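Local structure of hypothetical protein Atu0636 (Agrobacterium tumefaciens, 2OZV) at residues D24-A29 with G51-A56; L65-Q70 with E74-S79; D151-A156 with L166-R171. The protein is of unproven function but probably transfers a methyl group from S-adenosylmethionine to an oxygen atom of an unidentified substrate. All blocks are in the same frame, centred on the assembly; numbering follows the deposited sequence.

Contact 1: D24-A29 with G51-A56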
# COMPACT_ATOMS: atom_id res chain seq x y z
N ASP B 24 0.05 3.14 19.00
CA ASP B 24 0.92 2.35 18.12
C ASP B 24 1.28 1.03 18.82
O ASP B 24 1.25 -0.03 18.21
CB ASP B 24 2.22 3.09 17.75
CG ASP B 24 2.03 4.14 16.65
OD1 ASP B 24 0.90 4.40 16.22
OD2 ASP B 24 3.06 4.71 16.22
N ALA B 25 1.65 1.13 20.10
CA ALA B 25 2.11 -0.07 20.82
C ALA B 25 0.99 -1.08 20.96
O ALA B 25 1.23 -2.28 20.80
CB ALA B 25 2.67 0.31 22.22
N MSE B 26 -0.24 -0.63 21.23
CA MSE B 26 -1.35 -1.59 21.40
C MSE B 26 -1.70 -2.26 20.07
O MSE B 26 -1.99 -3.46 20.03
CB MSE B 26 -2.60 -0.95 22.02
CG MSE B 26 -2.35 -0.17 23.31
SE MSE B 26 -1.60 -1.21 24.81
CE MSE B 26 -0.14 0.04 25.19
N LEU B 27 -1.69 -1.49 18.99
CA LEU B 27 -1.99 -2.06 17.66
C LEU B 27 -0.90 -3.05 17.27
O LEU B 27 -1.19 -4.16 16.80
CB LEU B 27 -2.07 -0.95 16.62
CG LEU B 27 -3.34 -0.08 16.70
CD1 LEU B 27 -3.19 1.13 15.77
CD2 LEU B 27 -4.54 -0.94 16.29
N LEU B 28 0.35 -2.66 17.47
CA LEU B 28 1.46 -3.55 17.18
C LEU B 28 1.38 -4.86 17.97
O LEU B 28 1.49 -5.96 17.39
CB LEU B 28 2.81 -2.83 17.41
CG LEU B 28 4.02 -3.76 17.21
CD1 LEU B 28 4.18 -4.42 15.80
CD2 LEU B 28 5.32 -2.95 17.56
N ALA B 29 1.19 -4.76 19.28
CA ALA B 29 1.10 -5.94 20.13
C ALA B 29 -0.04 -6.87 19.70
O ALA B 29 0.08 -8.09 19.80
CB ALA B 29 0.91 -5.50 21.58
N GLY B 51 5.96 -4.70 23.66
CA GLY B 51 6.28 -6.01 24.31
C GLY B 51 5.51 -6.22 25.60
O GLY B 51 5.06 -7.34 25.91
N MSE B 52 5.35 -5.16 26.40
CA MSE B 52 4.57 -5.27 27.63
C MSE B 52 3.11 -5.59 27.34
O MSE B 52 2.51 -6.39 28.05
CB MSE B 52 4.70 -4.01 28.50
CG MSE B 52 6.13 -3.84 28.95
SE MSE B 52 6.35 -2.25 30.09
CE MSE B 52 8.27 -1.98 29.69
N ALA B 53 2.54 -4.95 26.32
CA ALA B 53 1.14 -5.20 25.96
C ALA B 53 0.95 -6.65 25.46
O ALA B 53 -0.09 -7.27 25.75
CB ALA B 53 0.65 -4.21 24.93
N VAL B 54 1.94 -7.18 24.74
CA VAL B 54 1.90 -8.58 24.33
C VAL B 54 1.91 -9.49 25.59
O VAL B 54 1.06 -10.36 25.75
CB VAL B 54 3.11 -8.97 23.45
CG1 VAL B 54 3.07 -10.47 23.17
CG2 VAL B 54 3.10 -8.19 22.12
N ALA B 55 2.85 -9.23 26.50
CA ALA B 55 2.97 -10.08 27.72
C ALA B 55 1.72 -10.02 28.60
O ALA B 55 1.31 -11.03 29.20
CB ALA B 55 4.22 -9.70 28.52
N ALA B 56 1.11 -8.83 28.67
CA ALA B 56 -0.09 -8.65 29.49
C ALA B 56 -1.24 -9.53 28.99
O ALA B 56 -1.99 -10.08 29.79
CB ALA B 56 -0.51 -7.17 29.52
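Ala29 CB sits in a notch between two neighbouring side chains of helix 49-57, 3.5 Å from Val54 CG2 and 3.6 Å from Ala53 CB. Val54 gives one branch to the contact: with CG1 anti to the backbone N (chi1 175°), CG2 lies beside that N and faces helix 24-30, where it also comes within 3.6 Å of Ala29 CA. Selenomethionine Met26 touches the same Ala53 methyl from another side. Its first bond leads away, but the bend at chi2 (-60°) brings SE back to 3.8 Å from Ala53 CB; this is one of two modelled conformers, so the touch holds for that copy. Small side chains at the crossing let the axes of the two helical segments approach to 8.3 Å, at a crossing angle of -51°. The fold is the Rossmann-like one of class I methyltransferases, and helix 49-57 follows the probable glycine-rich turn of Gly44 and Gly46 after strand 38-42. Farther out, Ala25 packs on Ala49 and Ala50, extending the interface toward that turn, while Gly51 N is hydrogen-bonded to Asp42 OD2. Helix 24-30 is positioned in turn by Leu28 against Ile169 and by the salt bridge of Asp24 with Arg204.

Contact 2: L65-Q70 with E74-S79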
# COMPACT_ATOMS: atom_id res chain seq x y z
N LEU B 65 13.02 -7.45 25.41
CA LEU B 65 13.01 -6.07 24.91
C LEU B 65 14.44 -5.65 24.63
O LEU B 65 15.31 -5.73 25.51
CB LEU B 65 12.37 -5.08 25.92
CG LEU B 65 10.96 -5.27 26.53
CD1 LEU B 65 10.64 -4.18 27.58
CD2 LEU B 65 9.84 -5.32 25.44
N TYR B 66 14.69 -5.19 23.40
CA TYR B 66 16.03 -4.69 23.04
C TYR B 66 16.08 -3.18 22.97
O TYR B 66 15.26 -2.56 22.29
CB TYR B 66 16.50 -5.28 21.70
CG TYR B 66 16.78 -6.76 21.78
CD1 TYR B 66 18.01 -7.24 22.24
CD2 TYR B 66 15.81 -7.69 21.36
CE1 TYR B 66 18.29 -8.62 22.30
CE2 TYR B 66 16.08 -9.09 21.42
CZ TYR B 66 17.32 -9.53 21.88
OH TYR B 66 17.61 -10.88 21.95
N GLU B 67 17.07 -2.60 23.64
CA GLU B 67 17.30 -1.16 23.64
C GLU B 67 18.75 -0.90 23.23
O GLU B 67 19.66 -1.59 23.72
CB GLU B 67 17.08 -0.57 25.05
CG GLU B 67 15.68 -0.81 25.64
CD GLU B 67 14.59 0.00 24.96
OE1 GLU B 67 14.86 0.72 23.98
OE2 GLU B 67 13.44 -0.09 25.40
N ARG B 68 19.00 0.10 22.40
CA ARG B 68 20.40 0.40 22.05
C ARG B 68 21.17 1.01 23.23
O ARG B 68 22.30 0.60 23.55
CB ARG B 68 20.50 1.33 20.83
CG ARG B 68 21.83 1.23 20.01
CD ARG B 68 23.07 0.78 20.77
NE ARG B 68 24.28 1.16 20.03
CZ ARG B 68 25.54 1.03 20.47
NH1 ARG B 68 26.55 1.41 19.70
NH2 ARG B 68 25.79 0.52 21.68
N SER B 69 20.56 1.96 23.92
CA SER B 69 21.31 2.66 24.95
C SER B 69 21.07 2.15 26.36
O SER B 69 19.97 1.68 26.68
CB SER B 69 21.07 4.18 24.90
OG SER B 69 19.74 4.48 25.28
N GLN B 70 22.11 2.25 27.18
CA GLN B 70 22.00 1.99 28.60
C GLN B 70 20.87 2.80 29.26
O GLN B 70 20.10 2.25 30.05
CB GLN B 70 23.32 2.27 29.31
CG GLN B 70 23.28 1.86 30.76
CD GLN B 70 24.60 2.07 31.47
OE1 GLN B 70 25.65 2.16 30.82
NE2 GLN B 70 24.55 2.16 32.80
N GLU B 74 17.70 1.11 31.13
CA GLU B 74 17.43 1.50 32.52
C GLU B 74 15.98 1.95 32.64
O GLU B 74 15.20 1.41 33.43
CB GLU B 74 18.42 2.60 32.97
CG GLU B 74 19.87 2.09 33.01
CD GLU B 74 20.90 3.06 33.57
OE1 GLU B 74 20.79 4.30 33.40
OE2 GLU B 74 21.87 2.57 34.19
N PHE B 75 15.60 2.92 31.80
CA PHE B 75 14.26 3.48 31.81
C PHE B 75 13.19 2.38 31.66
O PHE B 75 12.21 2.35 32.41
CB PHE B 75 14.07 4.53 30.71
CG PHE B 75 12.73 5.19 30.73
CD1 PHE B 75 12.49 6.27 31.59
CD2 PHE B 75 11.70 4.72 29.94
CE1 PHE B 75 11.23 6.89 31.62
CE2 PHE B 75 10.44 5.34 29.97
CZ PHE B 75 10.21 6.41 30.81
N ALA B 76 13.37 1.48 30.69
CA ALA B 76 12.44 0.37 30.48
C ALA B 76 12.35 -0.52 31.74
O ALA B 76 11.25 -0.89 32.16
CB ALA B 76 12.85 -0.43 29.27
N ARG B 77 13.50 -0.82 32.34
CA ARG B 77 13.52 -1.64 33.56
C ARG B 77 12.75 -0.98 34.70
O ARG B 77 12.02 -1.65 35.42
CB ARG B 77 14.96 -1.97 33.98
CG ARG B 77 15.64 -2.91 33.03
CD ARG B 77 17.06 -3.23 33.48
NE ARG B 77 17.71 -4.02 32.44
CZ ARG B 77 18.80 -3.64 31.78
NH1 ARG B 77 19.41 -2.50 32.09
NH2 ARG B 77 19.30 -4.43 30.85
N ARG B 78 12.91 0.34 34.85
CA ARG B 78 12.15 1.09 35.86
C ARG B 78 10.64 0.99 35.60
O ARG B 78 9.88 0.79 36.55
CB ARG B 78 12.59 2.56 35.91
CG ARG B 78 13.44 2.95 37.09
CD ARG B 78 14.84 2.37 37.01
NE ARG B 78 14.95 1.02 37.57
CZ ARG B 78 15.81 0.11 37.13
NH1 ARG B 78 16.63 0.40 36.11
NH2 ARG B 78 15.85 -1.10 37.68
N SER B 79 10.22 1.11 34.33
CA SER B 79 8.81 1.00 33.92
C SER B 79 8.24 -0.36 34.30
O SER B 79 7.11 -0.45 34.79
CB SER B 79 8.66 1.17 32.41
OG SER B 79 9.04 2.48 32.06
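The Glu74 side chain stretches out across that of Gln70, one helical turn earlier, and meets this residue at nearly every atom. CB lies 3.4 Å from Gln70 O. CG stands beside the backbone N, which itself donates a hydrogen bond of 2.9 Å from Glu74 N to Gln70 O, and so comes close to that oxygen: 3.0 Å from CG to Gln70 O, a tight contact specific to this one of two modelled Glu74 conformers. The extended chain carries CD past, 3.7 Å from Gln70 O, and OE2 receives a hydrogen bond of 3.0 Å from Gln70 NE2. The N-H points well at its acceptor (162°) and OE2 lies near the amide plane, yet the amide stands almost perpendicular to the carboxylate and approaches from 58° above its plane. Deeper in, Ala76 CB meets Glu67 OE2 at 3.9 Å, joining helix 70-80 to the end of strand 61-67 in a beta-alpha-beta unit. Class I methyltransferases commonly hold the cofactor ribose with an acidic residue at the end of the sheet's second strand, and Glu67 may, by analogy, do likewise. Ser69 caps the helix through Met72 N. The amide-carboxylate bond pairs a neutral donor with a probably charged acceptor, but from so far above the plane it is probably only a modest tie.

Contact 3: D151-A156 with L166-R171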
# COMPACT_ATOMS: atom_id res chain seq x y z
N ASP B 151 18.19 -2.57 7.92
CA ASP B 151 18.96 -3.09 9.06
C ASP B 151 18.10 -3.89 10.04
O ASP B 151 18.45 -5.03 10.40
CB ASP B 151 19.64 -1.97 9.83
CG ASP B 151 20.85 -1.38 9.10
OD1 ASP B 151 21.39 -2.03 8.16
OD2 ASP B 151 21.26 -0.26 9.47
N TRP B 152 16.99 -3.30 10.47
CA TRP B 152 16.14 -3.94 11.47
C TRP B 152 15.49 -5.23 10.96
O TRP B 152 15.44 -6.21 11.70
CB TRP B 152 15.07 -2.98 11.95
CG TRP B 152 15.54 -1.90 12.85
CD1 TRP B 152 16.70 -1.20 12.77
CD2 TRP B 152 14.82 -1.37 13.96
NE1 TRP B 152 16.76 -0.25 13.78
CE2 TRP B 152 15.61 -0.35 14.52
CE3 TRP B 152 13.59 -1.69 14.54
CZ2 TRP B 152 15.19 0.38 15.64
CZ3 TRP B 152 13.17 -0.96 15.64
CH2 TRP B 152 13.97 0.07 16.17
N ILE B 153 15.02 -5.23 9.71
CA ILE B 153 14.41 -6.43 9.14
C ILE B 153 15.47 -7.51 8.82
O ILE B 153 15.20 -8.70 8.98
CB ILE B 153 13.47 -6.09 7.94
CG1 ILE B 153 12.24 -5.36 8.52
CG2 ILE B 153 12.98 -7.37 7.24
CD1 ILE B 153 11.35 -4.61 7.49
N ARG B 154 16.68 -7.11 8.42
CA ARG B 154 17.79 -8.07 8.33
C ARG B 154 18.00 -8.77 9.69
O ARG B 154 18.08 -9.99 9.75
CB ARG B 154 19.09 -7.37 7.90
CG ARG B 154 20.26 -8.31 7.64
CD ARG B 154 21.53 -7.50 7.33
NE ARG B 154 21.89 -6.70 8.50
CZ ARG B 154 22.02 -5.38 8.52
NH1 ARG B 154 21.87 -4.67 7.41
NH2 ARG B 154 22.31 -4.76 9.67
N THR B 155 18.07 -7.99 10.77
CA THR B 155 18.20 -8.58 12.12
C THR B 155 16.99 -9.45 12.46
O THR B 155 17.15 -10.56 12.97
CB THR B 155 18.46 -7.48 13.16
OG1 THR B 155 19.74 -6.90 12.89
CG2 THR B 155 18.40 -8.06 14.62
N ALA B 156 15.78 -8.97 12.18
CA ALA B 156 14.55 -9.72 12.51
C ALA B 156 14.61 -11.11 11.87
O ALA B 156 14.28 -12.11 12.51
CB ALA B 156 13.25 -8.97 12.07
N LEU B 166 7.18 -11.76 11.48
CA LEU B 166 7.54 -10.37 11.64
C LEU B 166 6.24 -9.54 11.78
O LEU B 166 5.29 -9.72 10.99
CB LEU B 166 8.30 -9.88 10.40
CG LEU B 166 8.54 -8.37 10.33
CD1 LEU B 166 9.52 -7.89 11.41
CD2 LEU B 166 9.08 -8.03 8.92
N SER B 167 6.19 -8.67 12.79
CA SER B 167 5.09 -7.71 12.93
C SER B 167 5.63 -6.31 13.07
O SER B 167 6.60 -6.07 13.82
CB SER B 167 4.21 -7.99 14.16
OG SER B 167 3.66 -9.31 14.09
N LEU B 168 5.01 -5.36 12.37
CA LEU B 168 5.46 -3.99 12.50
C LEU B 168 4.35 -2.98 12.31
O LEU B 168 3.29 -3.26 11.73
CB LEU B 168 6.61 -3.72 11.53
CG LEU B 168 6.36 -3.64 10.05
CD1 LEU B 168 5.81 -2.25 9.62
CD2 LEU B 168 7.67 -3.96 9.27
N ILE B 169 4.59 -1.79 12.85
CA ILE B 169 3.71 -0.64 12.58
C ILE B 169 4.59 0.49 12.08
O ILE B 169 5.73 0.69 12.55
CB ILE B 169 2.85 -0.25 13.82
CG1 ILE B 169 1.81 0.81 13.43
CG2 ILE B 169 3.74 0.15 15.01
CD1 ILE B 169 0.79 1.13 14.51
N SER B 170 4.06 1.28 11.14
CA SER B 170 4.82 2.38 10.55
C SER B 170 3.84 3.40 9.97
O SER B 170 2.62 3.19 10.02
CB SER B 170 5.75 1.87 9.45
OG SER B 170 5.00 1.46 8.31
N ARG B 171 4.40 4.50 9.44
CA ARG B 171 3.66 5.43 8.59
C ARG B 171 3.36 4.71 7.27
O ARG B 171 4.14 3.84 6.86
CB ARG B 171 4.49 6.70 8.28
CG ARG B 171 5.14 7.37 9.47
CD ARG B 171 5.81 8.69 9.04
NE ARG B 171 6.76 8.56 7.92
CZ ARG B 171 7.65 9.49 7.57
NH1 ARG B 171 8.46 9.30 6.54
NH2 ARG B 171 7.73 10.62 8.26
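Leu166 pushes its forked end into the hollow between Ile153 and Ala156, which are a helical turn apart. One prong, CD1, rests 3.9 Å from Ala156 CB; the other, CD2, comes 4.2 Å from Ile153 CG1. The fork reaches the helix because CG stands anti to the backbone N (chi1 170°). Ile153 answers as a ridge laid across the strand's two leucines: its chain runs at about a right angle to both, and beyond CG1 its tip continues to Leu168, where CD1 meets Leu168 CD2 at 4.1 Å. Ala156 forms one side of the hollow, its methyl directed at the strand. All four side chains are buried and no hydrogen bond crosses between the segments, so the contact is apolar packing, held by shape and burial of the four side chains. Away from the strand, Arg154 NH1 forms a salt bridge of 2.8 Å with Asp151 OD1, meeting it on the anti side.

The helix runs nearly antiparallel to the strand, at 155° between their directions, as expected where helix 148-159 connects strand 116-121 to strand 164-170 in the Rossmann-like sheet. Met121 of strand 116-121 touches Ala156, Leu166 and Leu168, while helix 175-182 flanks the same apolar layer, with Ala181 on Ile153, Cys182 on Leu166 and Ile178 on Leu168.

In the fold
The three contacts are built on one sheet, whose first seven strands run in the order 3-2-1-4-5-7-6 familiar from class I methyltransferases. Contact 1 is the middle piece. Its helix 49-57 meets contact 2 where Gly51 CA lies 3.8 Å from Leu65 CD2, their centres about 16 Å apart, and Met52 reaches on to helix 70-80. Its other helix touches contact 3: Leu28 CD1 is 3.5 Å from Ser167 O, centre to centre about 15 Å. Contacts 2 and 3 do not touch, with nearest atoms about 7 Å apart. The side chains of Met26 and Glu67 both lie near the glycine-rich turn, so contacts 1 and 2 probably border the cofactor pocket.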